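Local coordinates for protein aminotransferase TlmJ (Streptoalloteichus hindustanus, PDB 5UID) that probably works as a pyridoxal phosphate-dependent aminotransferase of the DegT/DnrJ/EryC1 family in natural product biosynthesis, at residues Asp284-Pro289 against Tyr303-Asp308. Residues are numbered along the deposited sequence; the frame is centred on the assembly and turned at random.
Sequences DGLRCP and YWVRMD. With SO4 (sulfate ion), chain H; SO4 (sulfate ion), chain F.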
loop_
_atom_site.group_PDB
_atom_site.type_symbol
_atom_site.label_atom_id
_atom_site.label_comp_id
_atom_site.label_asym_id
_atom_site.label_seq_id
_atom_site.Cartn_x
_atom_site.Cartn_y
_atom_site.Cartn_z
ATOM N N ASP A 284 11.047 30.691 31.351
ATOM C CA ASP A 284 10.350 30.075 32.471
ATOM C C ASP A 284 8.982 29.563 32.034
ATOM O O ASP A 284 8.285 30.202 31.241
ATOM C CB ASP A 284 10.196 31.074 33.615
ATOM C CG ASP A 284 9.452 30.490 34.797
ATOM O OD1 ASP A 284 10.046 29.670 35.530
ATOM O OD2 ASP A 284 8.271 30.845 34.992
ATOM N N GLY A 285 8.598 28.404 32.564
ATOM C CA GLY A 285 7.363 27.760 32.180
ATOM C C GLY A 285 7.463 26.876 30.958
ATOM O O GLY A 285 6.439 26.338 30.518
ATOM N N LEU A 286 8.659 26.705 30.399
ATOM C CA LEU A 286 8.864 25.893 29.210
ATOM C C LEU A 286 10.088 25.014 29.411
ATOM O O LEU A 286 11.077 25.443 30.012
ATOM C CB LEU A 286 9.050 26.765 27.962
ATOM C CG LEU A 286 8.975 26.056 26.612
ATOM C CD1 LEU A 286 7.572 25.524 26.392
ATOM C CD2 LEU A 286 9.378 26.997 25.490
ATOM N N ARG A 287 10.016 23.785 28.905
ATOM C CA ARG A 287 11.119 22.833 28.988
ATOM C C ARG A 287 11.430 22.325 27.587
ATOM O O ARG A 287 10.598 21.657 26.964
ATOM C CB ARG A 287 10.780 21.677 29.931
ATOM C CG ARG A 287 11.114 21.956 31.388
ATOM C CD ARG A 287 12.611 21.848 31.627
ATOM N NE ARG A 287 13.018 22.397 32.918
ATOM C CZ ARG A 287 14.257 22.335 33.396
ATOM N NH1 ARG A 287 15.211 21.740 32.692
ATOM N NH2 ARG A 287 14.543 22.865 34.578
ATOM N N CYS A 288 12.624 22.643 27.096
ATOM C CA CYS A 288 13.089 22.149 25.816
ATOM C C CYS A 288 13.443 20.667 25.945
ATOM O O CYS A 288 13.511 20.133 27.054
ATOM C CB CYS A 288 14.284 22.979 25.349
ATOM S SG CYS A 288 13.874 24.710 25.027
ATOM N N PRO A 289 13.647 19.968 24.828
ATOM C CA PRO A 289 14.030 18.552 24.902
ATOM C C PRO A 289 15.302 18.369 25.707
ATOM O O PRO A 289 16.214 19.207 25.642
ATOM C CB PRO A 289 14.245 18.168 23.431
ATOM C CG PRO A 289 13.363 19.091 22.680
ATOM C CD PRO A 289 13.390 20.388 23.437
ATOM N N TYR A 303 10.536 18.374 17.588
ATOM C CA TYR A 303 11.044 19.275 18.620
ATOM C C TYR A 303 9.893 19.514 19.590
ATOM O O TYR A 303 9.030 20.364 19.347
ATOM C CB TYR A 303 11.574 20.582 18.041
ATOM C CG TYR A 303 12.343 21.377 19.071
ATOM C CD1 TYR A 303 13.705 21.177 19.253
ATOM C CD2 TYR A 303 11.702 22.302 19.886
ATOM C CE1 TYR A 303 14.411 21.890 20.202
ATOM C CE2 TYR A 303 12.400 23.018 20.839
ATOM C CZ TYR A 303 13.755 22.807 20.992
ATOM O OH TYR A 303 14.457 23.518 21.936
ATOM N N TRP A 304 9.876 18.758 20.681
ATOM C CA TRP A 304 8.781 18.796 21.641
ATOM C C TRP A 304 9.166 19.661 22.834
ATOM O O TRP A 304 10.259 19.516 23.391
ATOM C CB TRP A 304 8.408 17.384 22.100
ATOM C CG TRP A 304 9.482 16.667 22.876
ATOM C CD1 TRP A 304 9.543 16.505 24.230
ATOM C CD2 TRP A 304 10.639 16.008 22.342
ATOM N NE1 TRP A 304 10.663 15.787 24.572
ATOM C CE2 TRP A 304 11.354 15.471 23.432
ATOM C CE3 TRP A 304 11.140 15.820 21.048
ATOM C CZ2 TRP A 304 12.543 14.761 23.269
ATOM C CZ3 TRP A 304 12.322 15.116 20.888
ATOM C CH2 TRP A 304 13.009 14.594 21.993
ATOM N N VAL A 305 8.271 20.564 23.212
ATOM C CA VAL A 305 8.444 21.393 24.393
ATOM C C VAL A 305 7.365 21.020 25.396
ATOM O O VAL A 305 6.263 20.597 25.026
ATOM C CB VAL A 305 8.389 22.898 24.057
ATOM C CG1 VAL A 305 9.610 23.304 23.244
ATOM C CG2 VAL A 305 7.109 23.224 23.302
ATOM N N ARG A 306 7.689 21.174 26.676
ATOM C CA ARG A 306 6.792 20.808 27.762
ATOM C C ARG A 306 6.393 22.044 28.553
ATOM O O ARG A 306 7.217 22.929 28.806
ATOM C CB ARG A 306 7.448 19.782 28.688
ATOM C CG ARG A 306 7.588 18.395 28.079
ATOM C CD ARG A 306 8.589 17.567 28.865
ATOM N NE ARG A 306 9.960 17.975 28.572
ATOM C CZ ARG A 306 10.966 17.906 29.438
ATOM N NH1 ARG A 306 10.757 17.458 30.669
ATOM N NH2 ARG A 306 12.180 18.298 29.076
HETATM N N MSE A 307 5.125 22.096 28.945
HETATM C CA MSE A 307 4.600 23.213 29.717
HETATM C C MSE A 307 3.447 22.742 30.597
HETATM O O MSE A 307 3.057 21.577 30.539
HETATM C CB MSE A 307 4.154 24.342 28.787
HETATM C CG MSE A 307 3.006 23.973 27.863
HETATM SE SE MSE A 307 2.896 25.129 26.290
HETATM C CE MSE A 307 4.223 24.250 25.172
ATOM N N ASP A 308 2.909 23.638 31.423
ATOM C CA ASP A 308 1.803 23.263 32.293
ATOM C C ASP A 308 0.572 22.910 31.465
ATOM O O ASP A 308 0.276 23.555 30.456
ATOM C CB ASP A 308 1.479 24.398 33.265
ATOM C CG ASP A 308 0.491 23.979 34.338
ATOM O OD1 ASP A 308 0.889 23.229 35.254
ATOM O OD2 ASP A 308 -0.683 24.397 34.264
HETATM S S SO4 H . 15.643 24.083 29.232
HETATM O O1 SO4 H . 16.348 25.112 29.992
HETATM O O2 SO4 H . 16.551 23.488 28.255
HETATM O O3 SO4 H . 15.171 23.046 30.144
HETATM O O4 SO4 H . 14.504 24.681 28.542
HETATM S S SO4 F . 14.170 17.635 32.136
HETATM O O1 SO4 F . 15.127 18.094 33.140
HETATM O O2 SO4 F . 13.904 16.215 32.335
HETATM O O3 SO4 F . 12.929 18.391 32.271
HETATM O O4 SO4 F . 14.728 17.843 30.802
HETATM O O HOH W 1 10.629 19.282 26.056
#
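Pro289 meets two aromatic rings of segment 303-308 on neighbouring sides: CD lies over one face of Tyr303, 3.8 Å from the ring centroid, and CB over one face of Trp304, 4.0 Å from the centroid of the six-membered ring, both CH-pi contacts. Each ring is tied elsewhere, Tyr303 OH on Asp277 and Trp304 NE1 on Ala109 O. On the buried side, Leu286 CD1 packs 3.6 Å from Val305 CB and touches the selenomethionine methyl CE of Met307; helices 249-280 and 366-383 close over Leu286. Between these runs a single antiparallel bridge, the hydrogen-bonded pair Arg287-Arg306: Arg287 N gives to Arg306 O at 2.9 Å and Arg306 N to Arg287 O. It fastens the loop after helix 249-280 to strand 303-306, whose other edge pairs with strand 355-358. Toward solvent, Arg306 bends at chi3 (-76°), turning NE aside, and its guanidinium has one face over Arg287 CB. Its NH2 donates a bent hydrogen bond to Cys288 O at 3.0 Å, from outside the carbonyl plane, and NH1 and NH2 hold a sulfate, probably from the crystallisation liquor. A water accepts from Arg306 NE and donates to Arg287 O and Trp304 O. A second sulfate takes the Cys288 N-H almost straight, at 173°.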